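Long-range contacts in beta-fructofuranosidase, insoluble isoenzyme CWINV1 (Arabidopsis thaliana, PDB 2OXB), which hydrolyses terminal non-reducing beta-D-fructofuranoside residues of sucrose and 1-kestose and, to a lower extent, of neokestose and levan: residues A140-D145 and S195-C200; Q103-A108 and R144-A149. The protein carries 1 engineered substitution. All coordinates share one frame; numbering follows the deposited sequence.

In the fold
Both contacts are buried in the beta-propeller domain of this GH32 enzyme and both use R144 and D145, which lie in one loop beside the bound sucrose. Contact 1 joins that loop to 195-200 and has the one hydrogen bond between segments, backbone N-H to carboxylate, while D145 and Q199 accept from sugar hydroxyls. Contact 2 turns to strand 103-110, where two glutamines lie against R144 and P146 without a hydrogen bond between the segments. Neither is a surface contact. They meet where the Q103 side chain bonds F143 N, so one loop is gripped both from the strand and from 195-200.

Contact 1 of 2, residues A140-D145 and S195-C200; sequences ASSFRD and SGMWQC. Engineered in segment 195-200: Q199 (natural residue Glu). With FRU (beta-D-fructofuranose), chain B; GLC (alpha-D-glucopyranose), chain C.
D145 and C200 bring the two backbones to within 5.2 Å between their CA atoms, and the touching parts, 142-145 and 197-200, run in nearly the same direction, 15° apart. The two segments line the substrate site, and the C200 side chain lies next to that of the active-site D19. At this near end C200 N donates to D145 OD2 over 3.2 Å, an almost straight bond (172°) on the anti side of the oxygen, somewhat out of the carboxylate plane. The same OD2 accepts from fructose O3 at 2.9 Å, while OD1 takes fructose O4. An aspartate suits this place because its two oxygens can grip neighbouring hydroxyls and still receive a backbone N-H. The engineered Q199, a glutamate in nature, turns its carbonyl to the sugar: OE1 accepts from glucose O2 at 2.7 Å and from fructose O1, and also bonds Y275. R144, bent at chi2 and chi3, lays its guanidinium between glucose O2, 3.8 Å above one face, and S142 CA over the other. M197 lies at the guanidinium edge, its CG in plane and 3.7 Å from R144 NH1, a place that CG reaches by standing anti to the backbone N (chi1 172°). An alanine at R144 would probably open a gap between M197 and W78 and leave glucose O2 without the flat cationic group beside it. Residues 198-199 form a short strand paired with strand 226-234 through Q199 and S233. The 140-145 loop, between strands 121-123 and 157-165, is tied to the latter by the backbone of R144 at G162.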
ATOM      1  N   ALA A 140      -4.707  26.397  -8.195  1.00 49.76           N
ATOM      2  CA  ALA A 140      -3.761  26.541  -7.091  1.00 49.03           C
ATOM      3  C   ALA A 140      -4.141  25.625  -5.930  1.00 47.62           C
ATOM      4  O   ALA A 140      -3.335  25.392  -5.030  1.00 48.60           O
ATOM      5  CB  ALA A 140      -3.720  27.993  -6.622  1.00 50.13           C
ATOM      6  N   SER A 141      -5.372  25.117  -5.955  1.00 45.38           N
ATOM      7  CA  SER A 141      -5.861  24.226  -4.908  1.00 42.83           C
ATOM      8  C   SER A 141      -5.765  22.776  -5.358  1.00 40.65           C
ATOM      9  O   SER A 141      -6.384  21.893  -4.772  1.00 39.97           O
ATOM     10  CB  SER A 141      -7.312  24.555  -4.565  1.00 42.78           C
ATOM     11  OG  SER A 141      -7.413  25.861  -4.042  1.00 43.45           O
ATOM     12  N   SER A 142      -4.992  22.544  -6.412  1.00 38.66           N
ATOM     13  CA  SER A 142      -4.801  21.206  -6.937  1.00 37.51           C
ATOM     14  C   SER A 142      -3.445  21.068  -7.616  1.00 36.53           C
ATOM     15  O   SER A 142      -3.369  20.741  -8.798  1.00 34.96           O
ATOM     16  CB  SER A 142      -5.925  20.854  -7.914  1.00 37.91           C
ATOM     17  OG  SER A 142      -6.780  19.863  -7.345  1.00 37.79           O
ATOM     18  N   PHE A 143      -2.381  21.308  -6.845  1.00 36.10           N
ATOM     19  CA  PHE A 143      -0.991  21.233  -7.323  1.00 36.51           C
ATOM     20  C   PHE A 143      -0.061  20.807  -6.177  1.00 35.15           C
ATOM     21  O   PHE A 143       0.759  21.595  -5.688  1.00 35.05           O
ATOM     22  CB  PHE A 143      -0.547  22.601  -7.863  1.00 37.47           C
ATOM     23  CG  PHE A 143       0.875  22.638  -8.355  1.00 38.49           C
ATOM     24  CD1 PHE A 143       1.318  21.739  -9.322  1.00 41.39           C
ATOM     25  CD2 PHE A 143       1.753  23.601  -7.891  1.00 39.12           C
ATOM     26  CE1 PHE A 143       2.623  21.805  -9.825  1.00 41.28           C
ATOM     27  CE2 PHE A 143       3.058  23.678  -8.387  1.00 40.77           C
ATOM     28  CZ  PHE A 143       3.490  22.778  -9.355  1.00 41.49           C
ATOM     29  N   ARG A 144      -0.182  19.550  -5.766  1.00 33.00           N
ATOM     30  CA  ARG A 144       0.619  19.053  -4.666  1.00 30.60           C
ATOM     31  C   ARG A 144       1.116  17.626  -4.862  1.00 29.35           C
ATOM     32  O   ARG A 144       0.849  16.987  -5.885  1.00 27.79           O
ATOM     33  CB  ARG A 144      -0.192  19.137  -3.357  1.00 29.57           C
ATOM     34  CG  ARG A 144      -0.898  17.843  -2.926  1.00 28.24           C
ATOM     35  CD  ARG A 144      -2.227  17.589  -3.619  1.00 27.54           C
ATOM     36  NE  ARG A 144      -3.294  18.455  -3.129  1.00 24.98           N
ATOM     37  CZ  ARG A 144      -4.543  18.413  -3.569  1.00 21.87           C
ATOM     38  NH1 ARG A 144      -4.874  17.549  -4.506  1.00 22.26           N
ATOM     39  NH2 ARG A 144      -5.452  19.236  -3.077  1.00 19.92           N
ATOM     40  N   ASP A 145       1.853  17.153  -3.859  1.00 27.17           N
ATOM     41  CA  ASP A 145       2.393  15.806  -3.829  1.00 24.56           C
ATOM     42  C   ASP A 145       3.484  15.504  -4.828  1.00 24.08           C
ATOM     43  O   ASP A 145       3.330  14.651  -5.696  1.00 24.21           O
ATOM     44  CB  ASP A 145       1.257  14.816  -3.979  1.00 22.75           C
ATOM     45  CG  ASP A 145       0.208  15.012  -2.929  1.00 21.64           C
ATOM     46  OD1 ASP A 145       0.532  15.646  -1.908  1.00 18.55           O
ATOM     47  OD2 ASP A 145      -0.928  14.536  -3.116  1.00 24.24           O
ATOM     48  N   SER A 195     -11.151  10.369 -14.712  1.00 37.11           N
ATOM     49  CA  SER A 195     -10.660  10.334 -13.340  1.00 38.74           C
ATOM     50  C   SER A 195     -10.364  11.740 -12.843  1.00 39.33           C
ATOM     51  O   SER A 195      -9.766  12.549 -13.552  1.00 40.08           O
ATOM     52  CB  SER A 195      -9.385   9.503 -13.260  1.00 39.58           C
ATOM     53  OG  SER A 195      -8.369  10.072 -14.064  1.00 36.92           O
ATOM     54  N   GLY A 196     -10.774  12.033 -11.618  1.00 39.31           N
ATOM     55  CA  GLY A 196     -10.535  13.360 -11.090  1.00 38.08           C
ATOM     56  C   GLY A 196      -9.062  13.661 -10.903  1.00 37.06           C
ATOM     57  O   GLY A 196      -8.203  13.236 -11.686  1.00 37.55           O
ATOM     58  N   MET A 197      -8.794  14.417  -9.847  1.00 35.35           N
ATOM     59  CA  MET A 197      -7.454  14.823  -9.449  1.00 33.62           C
ATOM     60  C   MET A 197      -6.526  13.621  -9.338  1.00 33.22           C
ATOM     61  O   MET A 197      -6.966  12.502  -9.076  1.00 33.51           O
ATOM     62  CB  MET A 197      -7.524  15.517  -8.086  1.00 33.50           C
ATOM     63  CG  MET A 197      -6.190  15.821  -7.441  1.00 33.38           C
ATOM     64  SD  MET A 197      -5.445  17.305  -8.070  1.00 33.77           S
ATOM     65  CE  MET A 197      -3.953  17.411  -7.108  1.00 32.29           C
ATOM     66  N   TRP A 198      -5.239  13.865  -9.546  1.00 31.70           N
ATOM     67  CA  TRP A 198      -4.232  12.825  -9.427  1.00 30.28           C
ATOM     68  C   TRP A 198      -3.405  13.160  -8.205  1.00 31.14           C
ATOM     69  O   TRP A 198      -2.775  14.219  -8.154  1.00 31.46           O
ATOM     70  CB  TRP A 198      -3.316  12.814 -10.634  1.00 28.49           C
ATOM     71  CG  TRP A 198      -3.767  11.936 -11.746  1.00 24.71           C
ATOM     72  CD1 TRP A 198      -5.047  11.564 -12.040  1.00 23.53           C
ATOM     73  CD2 TRP A 198      -2.944  11.413 -12.789  1.00 21.42           C
ATOM     74  NE1 TRP A 198      -5.066  10.847 -13.216  1.00 23.35           N
ATOM     75  CE2 TRP A 198      -3.786  10.739 -13.693  1.00 21.03           C
ATOM     76  CE3 TRP A 198      -1.569  11.456 -13.050  1.00 19.93           C
ATOM     77  CZ2 TRP A 198      -3.305  10.111 -14.842  1.00 20.53           C
ATOM     78  CZ3 TRP A 198      -1.086  10.832 -14.197  1.00 20.45           C
ATOM     79  CH2 TRP A 198      -1.956  10.168 -15.077  1.00 19.08           C
ATOM     80  N   GLN A 199      -3.399  12.266  -7.219  1.00 32.02           N
ATOM     81  CA  GLN A 199      -2.628  12.496  -5.996  1.00 32.73           C
ATOM     82  C   GLN A 199      -1.480  11.547  -5.800  1.00 29.98           C
ATOM     83  O   GLN A 199      -1.354  10.561  -6.510  1.00 29.20           O
ATOM     84  CB  GLN A 199      -3.525  12.434  -4.761  1.00 35.61           C
ATOM     85  CG  GLN A 199      -4.266  13.721  -4.510  1.00 39.08           C
ATOM     86  CD  GLN A 199      -5.652  13.465  -3.996  1.00 41.21           C
ATOM     87  OE1 GLN A 199      -5.822  12.955  -2.887  1.00 40.90           O
ATOM     88  NE2 GLN A 199      -6.664  13.803  -4.805  1.00 42.26           N
ATOM     89  N   CYS A 200      -0.649  11.860  -4.813  1.00 30.23           N
ATOM     90  CA  CYS A 200       0.520  11.042  -4.484  1.00 28.81           C
ATOM     91  C   CYS A 200       1.040  10.247  -5.670  1.00 27.05           C
ATOM     92  O   CYS A 200       0.955   9.017  -5.686  1.00 28.48           O
ATOM     93  CB  CYS A 200       0.204  10.084  -3.327  1.00 26.82           C
ATOM     94  SG  CYS A 200       0.097  10.891  -1.731  1.00 24.62           S
TER
HETATM   95  C1  FRU B   2      -3.920  12.223   0.600  1.00 48.46           C
HETATM   96  C2  FRU B   2      -3.902  13.749   0.757  1.00 49.90           C
HETATM   97  C3  FRU B   2      -2.780  14.383  -0.088  1.00 49.26           C
HETATM   98  C4  FRU B   2      -2.369  15.585   0.712  1.00 48.91           C
HETATM   99  C5  FRU B   2      -2.628  15.102   2.139  1.00 50.24           C
HETATM  100  C6  FRU B   2      -3.257  16.147   3.038  1.00 51.83           C
HETATM  101  O1  FRU B   2      -4.264  11.841  -0.720  1.00 47.11           O
HETATM  102  O2  FRU B   2      -5.152  14.494   0.516  1.00 52.70           O
HETATM  103  O3  FRU B   2      -3.201  14.772  -1.393  1.00 51.09           O
HETATM  104  O4  FRU B   2      -0.990  15.914   0.513  1.00 46.67           O
HETATM  105  O5  FRU B   2      -3.529  14.006   2.081  1.00 49.83           O
HETATM  106  O6  FRU B   2      -2.285  17.140   3.311  1.00 53.60           O
HETATM  107  C1  GLC C   1      -6.373  13.794   0.092  1.00 58.68           C
HETATM  108  C2  GLC C   1      -7.243  14.748  -0.758  1.00 60.18           C
HETATM  109  C3  GLC C   1      -7.877  15.859   0.084  1.00 62.24           C
HETATM  110  C4  GLC C   1      -8.726  15.177   1.156  1.00 63.18           C
HETATM  111  C5  GLC C   1      -7.834  14.264   2.032  1.00 61.00           C
HETATM  112  C6  GLC C   1      -8.607  13.518   3.129  1.00 60.15           C
HETATM  113  O2  GLC C   1      -6.440  15.299  -1.808  1.00 59.57           O
HETATM  114  O3  GLC C   1      -8.695  16.708  -0.730  1.00 62.40           O
HETATM  115  O4  GLC C   1      -9.345  16.182   1.954  1.00 67.88           O
HETATM  116  O5  GLC C   1      -7.176  13.258   1.221  1.00 58.70           O
HETATM  117  O6  GLC C   1      -9.699  12.790   2.547  1.00 56.57           O

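Contact 2 of 2, residues Q103-A108 and R144-A149; sequences QVQNIA and RDPTTA. With FRU (beta-D-fructofuranose), chain B.
R144 and P146, the first and last residues of the Arg-Asp-Pro motif of glycosyl hydrolase family 32, rest against Q103 and Q105 of strand 103-110. The Q103 side chain, extended beyond CG, crosses the R144 side chain at a slant, with OE1 over the guanidinium face opposite glucose O2, NE2 beside NH2 and the two planes 27° apart. Q103 OE1 stands 3.5 Å from R144 CZ and also lies 3.4 Å from R144 CB. Q103 OE1 meets R144 NE at too poor an angle for a hydrogen bond, and Q103 NE2 and R144 NH2 are both donors, so the pair is held by packing and probably by attraction between the carbonyl dipole and the positive charge. The hydrogen bond of OE1 goes instead to F143 N, just before the motif. A glutamine suits this place: its flat amide can cross over the guanidinium, and its carbonyl serves that backbone N-H. The strand belongs to a four-stranded antiparallel sheet, 77-81, 93-97, 103-110 and 121-123, one blade of the five-bladed propeller characteristic of the family. Two residues on, Q105 has CG anti to its carbonyl carbon (chi1 -59°) and bends at chi2, which brings its amide tip to tip with the P146 ring; Q105 CD stands 4.0 Å from P146 CD. Proline suits the spot as a compact ring that meets the amide end on and has no N-H to satisfy. D145, between R144 and P146, starts its side chain away from the strand, and its carboxylate binds fructose O3 and O4. Its backbone N bonds T95 OG1 of strand 93-97, and the T95 side chain also touches Q103, R144 and P146.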
ATOM      1  N   GLN A 103      -1.449  25.775  -3.107  1.00 25.59           N
ATOM      2  CA  GLN A 103      -0.423  24.742  -3.138  1.00 24.99           C
ATOM      3  C   GLN A 103       0.867  25.022  -3.878  1.00 24.95           C
ATOM      4  O   GLN A 103       0.951  24.872  -5.104  1.00 24.79           O
ATOM      5  CB  GLN A 103      -1.021  23.452  -3.664  1.00 23.19           C
ATOM      6  CG  GLN A 103      -1.959  22.833  -2.687  1.00 22.09           C
ATOM      7  CD  GLN A 103      -2.973  21.995  -3.373  1.00 23.27           C
ATOM      8  OE1 GLN A 103      -2.658  21.310  -4.349  1.00 24.94           O
ATOM      9  NE2 GLN A 103      -4.207  22.020  -2.875  1.00 21.57           N
ATOM     10  N   VAL A 104       1.880  25.400  -3.105  1.00 24.06           N
ATOM     11  CA  VAL A 104       3.199  25.685  -3.642  1.00 25.24           C
ATOM     12  C   VAL A 104       4.145  24.540  -3.292  1.00 25.53           C
ATOM     13  O   VAL A 104       3.880  23.757  -2.384  1.00 24.38           O
ATOM     14  CB  VAL A 104       3.770  27.001  -3.066  1.00 25.15           C
ATOM     15  CG1 VAL A 104       2.985  28.178  -3.590  1.00 26.26           C
ATOM     16  CG2 VAL A 104       3.708  26.971  -1.550  1.00 26.85           C
ATOM     17  N   GLN A 105       5.242  24.453  -4.032  1.00 27.69           N
ATOM     18  CA  GLN A 105       6.244  23.423  -3.823  1.00 28.56           C
ATOM     19  C   GLN A 105       7.494  24.017  -3.235  1.00 29.06           C
ATOM     20  O   GLN A 105       8.051  24.966  -3.781  1.00 27.66           O
ATOM     21  CB  GLN A 105       6.593  22.743  -5.139  1.00 29.85           C
ATOM     22  CG  GLN A 105       5.401  22.112  -5.772  1.00 32.64           C
ATOM     23  CD  GLN A 105       4.698  21.174  -4.817  1.00 34.88           C
ATOM     24  OE1 GLN A 105       3.504  20.920  -4.955  1.00 37.46           O
ATOM     25  NE2 GLN A 105       5.439  20.645  -3.841  1.00 32.62           N
ATOM     26  N   ASN A 106       7.932  23.418  -2.130  1.00 29.81           N
ATOM     27  CA  ASN A 106       9.106  23.858  -1.400  1.00 31.62           C
ATOM     28  C   ASN A 106      10.116  22.752  -1.241  1.00 33.97           C
ATOM     29  O   ASN A 106       9.758  21.578  -1.283  1.00 35.94           O
ATOM     30  CB  ASN A 106       8.676  24.339  -0.025  1.00 29.93           C
ATOM     31  CG  ASN A 106       7.570  25.346  -0.111  1.00 28.71           C
ATOM     32  OD1 ASN A 106       7.730  26.389  -0.740  1.00 26.19           O
ATOM     33  ND2 ASN A 106       6.433  25.041   0.501  1.00 30.52           N
ATOM     34  N   ILE A 107      11.374  23.138  -1.036  1.00 35.63           N
ATOM     35  CA  ILE A 107      12.463  22.184  -0.844  1.00 37.54           C
ATOM     36  C   ILE A 107      13.052  22.349   0.563  1.00 39.37           C
ATOM     37  O   ILE A 107      13.017  23.441   1.134  1.00 40.00           O
ATOM     38  CB  ILE A 107      13.576  22.390  -1.911  1.00 37.23           C
ATOM     39  CG1 ILE A 107      14.580  21.235  -1.865  1.00 37.84           C
ATOM     40  CG2 ILE A 107      14.302  23.696  -1.672  1.00 37.27           C
ATOM     41  CD1 ILE A 107      15.674  21.308  -2.940  1.00 36.38           C
ATOM     42  N   ALA A 108      13.585  21.257   1.116  1.00 41.41           N
ATOM     43  CA  ALA A 108      14.184  21.255   2.456  1.00 42.29           C
ATOM     44  C   ALA A 108      15.394  20.307   2.597  1.00 43.34           C
ATOM     45  O   ALA A 108      15.283  19.109   2.347  1.00 43.49           O
ATOM     46  CB  ALA A 108      13.121  20.885   3.493  1.00 41.26           C
ATOM     47  N   ARG A 144      -0.182  19.550  -5.766  1.00 33.00           N
ATOM     48  CA  ARG A 144       0.619  19.053  -4.666  1.00 30.60           C
ATOM     49  C   ARG A 144       1.116  17.626  -4.862  1.00 29.35           C
ATOM     50  O   ARG A 144       0.849  16.987  -5.885  1.00 27.79           O
ATOM     51  CB  ARG A 144      -0.192  19.137  -3.357  1.00 29.57           C
ATOM     52  CG  ARG A 144      -0.898  17.843  -2.926  1.00 28.24           C
ATOM     53  CD  ARG A 144      -2.227  17.589  -3.619  1.00 27.54           C
ATOM     54  NE  ARG A 144      -3.294  18.455  -3.129  1.00 24.98           N
ATOM     55  CZ  ARG A 144      -4.543  18.413  -3.569  1.00 21.87           C
ATOM     56  NH1 ARG A 144      -4.874  17.549  -4.506  1.00 22.26           N
ATOM     57  NH2 ARG A 144      -5.452  19.236  -3.077  1.00 19.92           N
ATOM     58  N   ASP A 145       1.853  17.153  -3.859  1.00 27.17           N
ATOM     59  CA  ASP A 145       2.393  15.806  -3.829  1.00 24.56           C
ATOM     60  C   ASP A 145       3.484  15.504  -4.828  1.00 24.08           C
ATOM     61  O   ASP A 145       3.330  14.651  -5.696  1.00 24.21           O
ATOM     62  CB  ASP A 145       1.257  14.816  -3.979  1.00 22.75           C
ATOM     63  CG  ASP A 145       0.208  15.012  -2.929  1.00 21.64           C
ATOM     64  OD1 ASP A 145       0.532  15.646  -1.908  1.00 18.55           O
ATOM     65  OD2 ASP A 145      -0.928  14.536  -3.116  1.00 24.24           O
ATOM     66  N   PRO A 146       4.614  16.211  -4.714  1.00 23.49           N
ATOM     67  CA  PRO A 146       5.748  16.007  -5.616  1.00 22.24           C
ATOM     68  C   PRO A 146       6.456  14.700  -5.305  1.00 21.54           C
ATOM     69  O   PRO A 146       6.678  14.339  -4.146  1.00 22.16           O
ATOM     70  CB  PRO A 146       6.631  17.222  -5.350  1.00 22.11           C
ATOM     71  CG  PRO A 146       6.380  17.497  -3.901  1.00 24.13           C
ATOM     72  CD  PRO A 146       4.875  17.322  -3.781  1.00 23.54           C
ATOM     73  N   THR A 147       6.800  13.992  -6.368  1.00 20.47           N
ATOM     74  CA  THR A 147       7.486  12.712  -6.293  1.00 16.30           C
ATOM     75  C   THR A 147       8.982  12.906  -6.092  1.00 16.95           C
ATOM     76  O   THR A 147       9.486  14.024  -5.985  1.00 17.87           O
ATOM     77  CB  THR A 147       7.349  11.955  -7.611  1.00 14.48           C
ATOM     78  OG1 THR A 147       8.129  12.622  -8.614  1.00 11.51           O
ATOM     79  CG2 THR A 147       5.923  11.907  -8.048  1.00 10.81           C
ATOM     80  N   THR A 148       9.687  11.786  -6.065  1.00 16.54           N
ATOM     81  CA  THR A 148      11.125  11.802  -5.948  1.00 15.32           C
ATOM     82  C   THR A 148      11.584  12.293  -7.316  1.00 15.83           C
ATOM     83  O   THR A 148      10.870  12.145  -8.320  1.00 12.89           O
ATOM     84  CB  THR A 148      11.679  10.379  -5.704  1.00 17.14           C
ATOM     85  OG1 THR A 148      11.271   9.916  -4.412  1.00 14.08           O
ATOM     86  CG2 THR A 148      13.196  10.359  -5.801  1.00 13.96           C
ATOM     87  N   ALA A 149      12.784  12.856  -7.356  1.00 17.20           N
ATOM     88  CA  ALA A 149      13.336  13.391  -8.590  1.00 19.34           C
ATOM     89  C   ALA A 149      14.395  12.487  -9.219  1.00 21.31           C
ATOM     90  O   ALA A 149      15.259  11.937  -8.529  1.00 22.04           O
ATOM     91  CB  ALA A 149      13.910  14.782  -8.328  1.00 17.78           C
TER
HETATM   92  C1  FRU B   2      -3.920  12.223   0.600  1.00 48.46           C
HETATM   93  C2  FRU B   2      -3.902  13.749   0.757  1.00 49.90           C
HETATM   94  C3  FRU B   2      -2.780  14.383  -0.088  1.00 49.26           C
HETATM   95  C4  FRU B   2      -2.369  15.585   0.712  1.00 48.91           C
HETATM   96  C5  FRU B   2      -2.628  15.102   2.139  1.00 50.24           C
HETATM   97  C6  FRU B   2      -3.257  16.147   3.038  1.00 51.83           C
HETATM   98  O1  FRU B   2      -4.264  11.841  -0.720  1.00 47.11           O
HETATM   99  O2  FRU B   2      -5.152  14.494   0.516  1.00 52.70           O
HETATM  100  O3  FRU B   2      -3.201  14.772  -1.393  1.00 51.09           O
HETATM  101  O4  FRU B   2      -0.990  15.914   0.513  1.00 46.67           O
HETATM  102  O5  FRU B   2      -3.529  14.006   2.081  1.00 49.83           O
HETATM  103  O6  FRU B   2      -2.285  17.140   3.311  1.00 53.60           O